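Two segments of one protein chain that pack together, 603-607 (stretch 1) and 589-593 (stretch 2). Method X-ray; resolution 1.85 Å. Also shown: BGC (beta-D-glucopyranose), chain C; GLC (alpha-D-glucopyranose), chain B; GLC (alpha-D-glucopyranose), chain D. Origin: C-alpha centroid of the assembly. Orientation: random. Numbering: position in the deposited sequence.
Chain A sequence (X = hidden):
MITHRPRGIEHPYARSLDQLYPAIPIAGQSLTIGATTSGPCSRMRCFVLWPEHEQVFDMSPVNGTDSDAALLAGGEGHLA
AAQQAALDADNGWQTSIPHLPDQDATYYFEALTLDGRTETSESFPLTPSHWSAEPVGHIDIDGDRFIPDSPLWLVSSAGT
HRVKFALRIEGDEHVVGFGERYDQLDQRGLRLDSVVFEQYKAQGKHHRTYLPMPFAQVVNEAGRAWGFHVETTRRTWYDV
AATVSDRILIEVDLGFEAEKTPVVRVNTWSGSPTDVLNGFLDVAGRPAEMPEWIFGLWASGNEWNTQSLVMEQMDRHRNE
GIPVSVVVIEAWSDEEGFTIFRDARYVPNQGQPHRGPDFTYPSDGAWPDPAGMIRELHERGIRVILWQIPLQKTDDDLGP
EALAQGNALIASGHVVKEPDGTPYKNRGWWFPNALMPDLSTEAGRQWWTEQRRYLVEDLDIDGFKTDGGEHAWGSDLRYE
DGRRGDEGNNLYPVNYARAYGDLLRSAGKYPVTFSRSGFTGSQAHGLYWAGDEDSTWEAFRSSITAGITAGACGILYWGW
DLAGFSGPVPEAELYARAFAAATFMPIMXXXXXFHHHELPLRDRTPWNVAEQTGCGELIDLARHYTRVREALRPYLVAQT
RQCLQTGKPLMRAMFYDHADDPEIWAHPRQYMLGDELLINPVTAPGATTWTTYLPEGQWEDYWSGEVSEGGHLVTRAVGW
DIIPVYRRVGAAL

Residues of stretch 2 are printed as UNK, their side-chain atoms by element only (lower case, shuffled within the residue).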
ATOM      1  N   ASP A 603      17.458  -6.865  14.669  1.00 19.57           N
ATOM      2  CA  ASP A 603      17.973  -6.591  13.331  1.00 19.34           C
ATOM      3  C   ASP A 603      17.894  -7.859  12.462  1.00 18.87           C
ATOM      4  O   ASP A 603      18.146  -8.965  12.966  1.00 18.88           O
ATOM      5  CB  ASP A 603      19.444  -6.119  13.364  1.00 19.77           C
ATOM      6  CG  ASP A 603      19.659  -4.797  14.134  1.00 20.54           C
ATOM      7  OD1 ASP A 603      18.664  -4.185  14.638  1.00 21.04           O
ATOM      8  OD2 ASP A 603      20.840  -4.347  14.204  1.00 20.07           O
ATOM      9  N   ARG A 604      17.597  -7.667  11.168  1.00 18.22           N
ATOM     10  CA  ARG A 604      17.617  -8.722  10.162  1.00 18.48           C
ATOM     11  C   ARG A 604      18.943  -8.765   9.398  1.00 18.52           C
ATOM     12  O   ARG A 604      19.016  -9.231   8.243  1.00 18.44           O
ATOM     13  CB  ARG A 604      16.437  -8.586   9.198  1.00 18.31           C
ATOM     14  CG  ARG A 604      15.221  -9.409   9.606  1.00 18.33           C
ATOM     15  CD  ARG A 604      14.624  -8.935  10.918  1.00 18.37           C
ATOM     16  NE  ARG A 604      13.308  -9.528  11.111  1.00 18.11           N
ATOM     17  CZ  ARG A 604      12.651  -9.643  12.269  1.00 18.58           C
ATOM     18  NH1 ARG A 604      13.177  -9.229  13.430  1.00 19.00           N
ATOM     19  NH2 ARG A 604      11.457 -10.202  12.266  1.00 18.46           N
ATOM     20  N   THR A 605      19.995  -8.293  10.054  1.00 18.57           N
ATOM     21  CA  THR A 605      21.342  -8.449   9.517  1.00 18.49           C
ATOM     22  C   THR A 605      21.737  -9.927   9.531  1.00 18.64           C
ATOM     23  O   THR A 605      21.280 -10.674  10.375  1.00 18.86           O
ATOM     24  CB  THR A 605      22.365  -7.692  10.354  1.00 18.26           C
ATOM     25  OG1 THR A 605      22.280  -8.139  11.724  1.00 18.69           O
ATOM     26  CG2 THR A 605      22.122  -6.176  10.270  1.00 18.27           C
ATOM     27  N   PRO A 606      22.622 -10.345   8.618  1.00 18.90           N
ATOM     28  CA  PRO A 606      23.013 -11.748   8.600  1.00 19.24           C
ATOM     29  C   PRO A 606      23.641 -12.219   9.901  1.00 19.74           C
ATOM     30  O   PRO A 606      23.353 -13.336  10.370  1.00 20.02           O
ATOM     31  CB  PRO A 606      24.007 -11.804   7.433  1.00 19.64           C
ATOM     32  CG  PRO A 606      23.547 -10.734   6.499  1.00 19.25           C
ATOM     33  CD  PRO A 606      23.067  -9.630   7.401  1.00 19.18           C
ATOM     34  N   TRP A 607      24.435 -11.339  10.508  1.00 19.57           N
ATOM     35  CA  TRP A 607      25.120 -11.613  11.791  1.00 20.11           C
ATOM     36  C   TRP A 607      24.176 -11.686  12.990  1.00 20.56           C
ATOM     37  O   TRP A 607      24.338 -12.579  13.832  1.00 20.98           O
ATOM     38  CB  TRP A 607      26.297 -10.629  12.063  1.00 20.13           C
ATOM     39  CG  TRP A 607      26.070  -9.211  11.635  1.00 19.59           C
ATOM     40  CD1 TRP A 607      25.612  -8.185  12.403  1.00 19.46           C
ATOM     41  CD2 TRP A 607      26.241  -8.684  10.321  1.00 19.39           C
ATOM     42  NE1 TRP A 607      25.494  -7.055  11.648  1.00 19.51           N
ATOM     43  CE2 TRP A 607      25.888  -7.332  10.366  1.00 19.27           C
ATOM     44  CE3 TRP A 607      26.696  -9.225   9.114  1.00 19.65           C
ATOM     45  CZ2 TRP A 607      25.948  -6.510   9.245  1.00 18.97           C
ATOM     46  CZ3 TRP A 607      26.759  -8.428   8.014  1.00 19.10           C
ATOM     47  CH2 TRP A 607      26.401  -7.075   8.085  1.00 19.09           C
ATOM     48  N   UNK A 589      16.430  -6.133  -0.158  1.00 17.58           N
ATOM     49  CA  UNK A 589      16.489  -5.325   1.044  1.00 17.46           C
ATOM     50  C   UNK A 589      16.119  -6.108   2.287  1.00 17.05           C
ATOM     51  O   UNK A 589      15.117  -6.839   2.290  1.00 16.37           O
ATOM     52  c   UNK A 589      15.414  -3.169   2.055  1.00 18.43           C
ATOM     53  c   UNK A 589      14.060  -3.115   2.769  1.00 19.25           C
ATOM     54  c   UNK A 589      15.502  -4.152   0.887  1.00 17.93           C
ATOM     55  o   UNK A 589      13.727  -2.113   3.401  1.00 19.27           O
ATOM     56  n   UNK A 589      13.273  -4.187   2.672  1.00 19.86           N
ATOM     57  N   UNK A 590      16.887  -5.921   3.352  1.00 16.63           N
ATOM     58  CA  UNK A 590      16.490  -6.426   4.687  1.00 16.73           C
ATOM     59  C   UNK A 590      16.109  -5.248   5.586  1.00 16.39           C
ATOM     60  O   UNK A 590      16.605  -4.140   5.413  1.00 15.89           O
ATOM     61  c   UNK A 590      17.560  -7.328   5.310  1.00 17.30           C
ATOM     62  c   UNK A 590      21.158  -6.033   5.545  1.00 17.59           C
ATOM     63  c   UNK A 590      20.008  -6.653   5.078  1.00 17.57           C
ATOM     64  c   UNK A 590      18.810  -6.624   5.816  1.00 17.34           C
ATOM     65  c   UNK A 590      21.140  -5.376   6.759  1.00 17.19           C
ATOM     66  o   UNK A 590      22.287  -4.767   7.215  1.00 16.47           O
ATOM     67  c   UNK A 590      18.811  -5.967   7.053  1.00 17.08           C
ATOM     68  c   UNK A 590      19.961  -5.333   7.523  1.00 17.26           C
ATOM     69  N   UNK A 591      15.238  -5.516   6.550  1.00 16.27           N
ATOM     70  CA  UNK A 591      14.656  -4.478   7.404  1.00 16.18           C
ATOM     71  C   UNK A 591      14.155  -5.083   8.716  1.00 15.74           C
ATOM     72  O   UNK A 591      13.864  -6.275   8.791  1.00 15.55           O
ATOM     73  n   UNK A 591      11.476  -1.180   8.252  1.00 15.85           N
ATOM     74  n   UNK A 591      13.559  -1.666   8.034  1.00 16.28           N
ATOM     75  c   UNK A 591      12.703  -0.819   8.590  1.00 16.50           C
ATOM     76  c   UNK A 591      11.552  -2.306   7.470  1.00 16.02           C
ATOM     77  c   UNK A 591      12.861  -2.643   7.362  1.00 15.88           C
ATOM     78  c   UNK A 591      13.530  -3.767   6.626  1.00 15.87           C
ATOM     79  N   UNK A 592      14.057  -4.257   9.743  1.00 16.12           N
ATOM     80  CA  UNK A 592      13.489  -4.670  11.026  1.00 16.54           C
ATOM     81  C   UNK A 592      12.634  -3.585  11.677  1.00 16.89           C
ATOM     82  O   UNK A 592      12.975  -2.387  11.687  1.00 16.75           O
ATOM     83  o   UNK A 592      15.520  -4.038  12.249  1.00 17.16           O
ATOM     84  c   UNK A 592      14.588  -5.088  12.001  1.00 16.80           C
ATOM     85  N   UNK A 593      11.538  -4.034  12.257  1.00 17.14           N
ATOM     86  CA  UNK A 593      10.592  -3.154  12.933  1.00 17.96           C
ATOM     87  C   UNK A 593      11.122  -2.674  14.289  1.00 18.40           C
ATOM     88  O   UNK A 593      11.865  -3.378  14.964  1.00 17.92           O
ATOM     89  o   UNK A 593       5.757  -3.336  13.351  1.00 18.97           O
ATOM     90  c   UNK A 593       8.110  -3.085  13.665  1.00 18.36           C
ATOM     91  o   UNK A 593       6.839  -5.046  14.139  1.00 19.13           O
ATOM     92  c   UNK A 593       6.815  -3.880  13.725  1.00 18.90           C
ATOM     93  c   UNK A 593       9.274  -3.924  13.141  1.00 18.05           C
TER
HETATM   94  C2  BGC C   1       6.866   1.023   7.493  1.00 18.23           C
HETATM   95  C3  BGC C   1       7.984   0.273   8.239  1.00 17.77           C
HETATM   96  C4  BGC C   1       8.756   1.259   9.109  1.00 18.43           C
HETATM   97  C5  BGC C   1       7.812   2.019  10.053  1.00 19.02           C
HETATM   98  C6  BGC C   1       8.588   3.128  10.751  1.00 19.27           C
HETATM   99  C1  BGC C   1       6.471   2.443   7.976  1.00 19.92           C
HETATM  100  O2  BGC C   1       5.883   0.255   6.770  1.00 16.64           O
HETATM  101  O3  BGC C   1       8.845  -0.386   7.307  1.00 17.48           O
HETATM  102  O4  BGC C   1       9.764   0.570   9.874  1.00 17.01           O
HETATM  103  O5  BGC C   1       6.652   2.592   9.396  1.00 19.44           O
HETATM  104  O6  BGC C   1       7.807   3.712  11.798  1.00 19.74           O
HETATM  105  C1  GLC B   1       3.051  -2.267  17.040  1.00 34.68           C
HETATM  106  C2  GLC B   1       4.402  -2.972  17.026  1.00 34.80           C
HETATM  107  C3  GLC B   1       5.536  -1.960  17.186  1.00 34.22           C
HETATM  108  C4  GLC B   1       5.434  -0.853  16.135  1.00 32.96           C
HETATM  109  C5  GLC B   1       4.048  -0.202  16.239  1.00 32.00           C
HETATM  110  C6  GLC B   1       3.769   0.949  15.267  1.00 30.21           C
HETATM  111  O1  GLC B   1       2.810  -1.701  18.335  1.00 34.62           O
HETATM  112  O2  GLC B   1       4.454  -3.933  18.090  1.00 36.90           O
HETATM  113  O3  GLC B   1       6.780  -2.659  17.095  1.00 34.97           O
HETATM  114  O4  GLC B   1       6.451   0.137  16.329  1.00 32.55           O
HETATM  115  O5  GLC B   1       3.045  -1.225  16.061  1.00 33.55           O
HETATM  116  O6  GLC B   1       4.302   0.734  13.947  1.00 26.90           O
HETATM  117  C1  GLC D   2       3.633  -0.313  13.206  1.00 25.41           C
HETATM  118  C2  GLC D   2       4.423  -0.580  11.922  1.00 24.85           C
HETATM  119  C3  GLC D   2       4.253   0.571  10.938  1.00 24.05           C
HETATM  120  C4  GLC D   2       2.774   0.775  10.648  1.00 23.69           C
HETATM  121  C5  GLC D   2       2.080   1.070  11.981  1.00 24.16           C
HETATM  122  C6  GLC D   2       0.589   1.322  11.835  1.00 24.21           C
HETATM  123  O2  GLC D   2       5.801  -0.784  12.244  1.00 23.26           O
HETATM  124  O3  GLC D   2       4.960   0.270   9.725  1.00 23.19           O
HETATM  125  O4  GLC D   2       2.593   1.846   9.699  1.00 22.41           O
HETATM  126  O5  GLC D   2       2.267  -0.021  12.903  1.00 25.23           O
HETATM  127  O6  GLC D   2      -0.131   0.119  11.521  1.00 24.36           O
HETATM  128  O   HOH W   1      17.591  -4.800  10.580  1.00 18.85           O

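Position 589 carries five side-chain atoms: three carbons in an unbranched run, the third bearing one oxygen and one nitrogen. None of them reaches stretch 1; the nearest approach, from the terminal nitrogen to Arg604 CB, is 8.5 Å. A terminal carbon with one O and one N is a carboxamide, and three carbons make it the longer amide, Gln589. It takes no part in the contact.

Position 590 has eight side-chain atoms: one carbon leading to a six-carbon ring, with an oxygen on the ring carbon farthest from the backbone. CA-to-CB points toward stretch 1, and one ring face is covered by Arg604 O and Thr605 CA. Arg604 O lies 3.5 Å from the nearest ring carbon of position 590, one of the two next to the carbon that joins the ring to CB. Thr605 CA lies 4.3 Å from the ring centroid and 23° off the normal, a CH-pi geometry. At the far end, Thr605 CG2 is 3.4 Å from the ring-borne oxygen of position 590. A phenol of this kind identifies Tyr590, with chi1 at 73° (p). Pro606 CD makes a looser apolar contact, 4.5 Å from Tyr590 CE2.

Position 591 shows one carbon followed by a five-membered ring of three carbons and two nitrogens. CA-to-CB points away from stretch 1: the side chain comes no closer than 6.2 Å, from its CB to Arg604 CB, and the ring lies farther off. The contact is instead made by backbone, the O of position 591 lying 3.5 Å from Arg604 CB. The ring is an imidazole, hence His591. It serves the sugar: His591 NE2 donates to BGC O4 at 2.9 Å, and His591 NE2 and BGC O3, also 2.9 Å apart, form a second hydrogen bond.

Position 592 has just one carbon and one oxygen. CA-to-CB points toward stretch 1; the hydroxyl oxygen of position 592 lies 3.7 Å from Asp603 CA, and its CB is 4.0 Å from Arg604 CD. This is the side chain of Ser592.

Position 593 bears three carbons in a run, the third carrying two oxygens, and makes no contact with stretch 1. A carboxylate at this length is Glu593. Glu593 OE2 accepts a hydrogen bond from O2 of the chain D GLC at 2.8 Å.

No direct hydrogen bond crosses the interface, which buries 299 Å² over both sides. Packing against the Tyr590 ring supplies much of it, and one water supplies a polar link, its O accepting from Arg604 N at 2.9 Å and hydrogen-bonding Ser592 OG at 2.8 Å. The alternation of CA-to-CB directions at 590, 591 and 592 turns Tyr590 and Ser592 toward stretch 1 while His591 reaches BGC.

Stretch 2 (589-593) QYHSE
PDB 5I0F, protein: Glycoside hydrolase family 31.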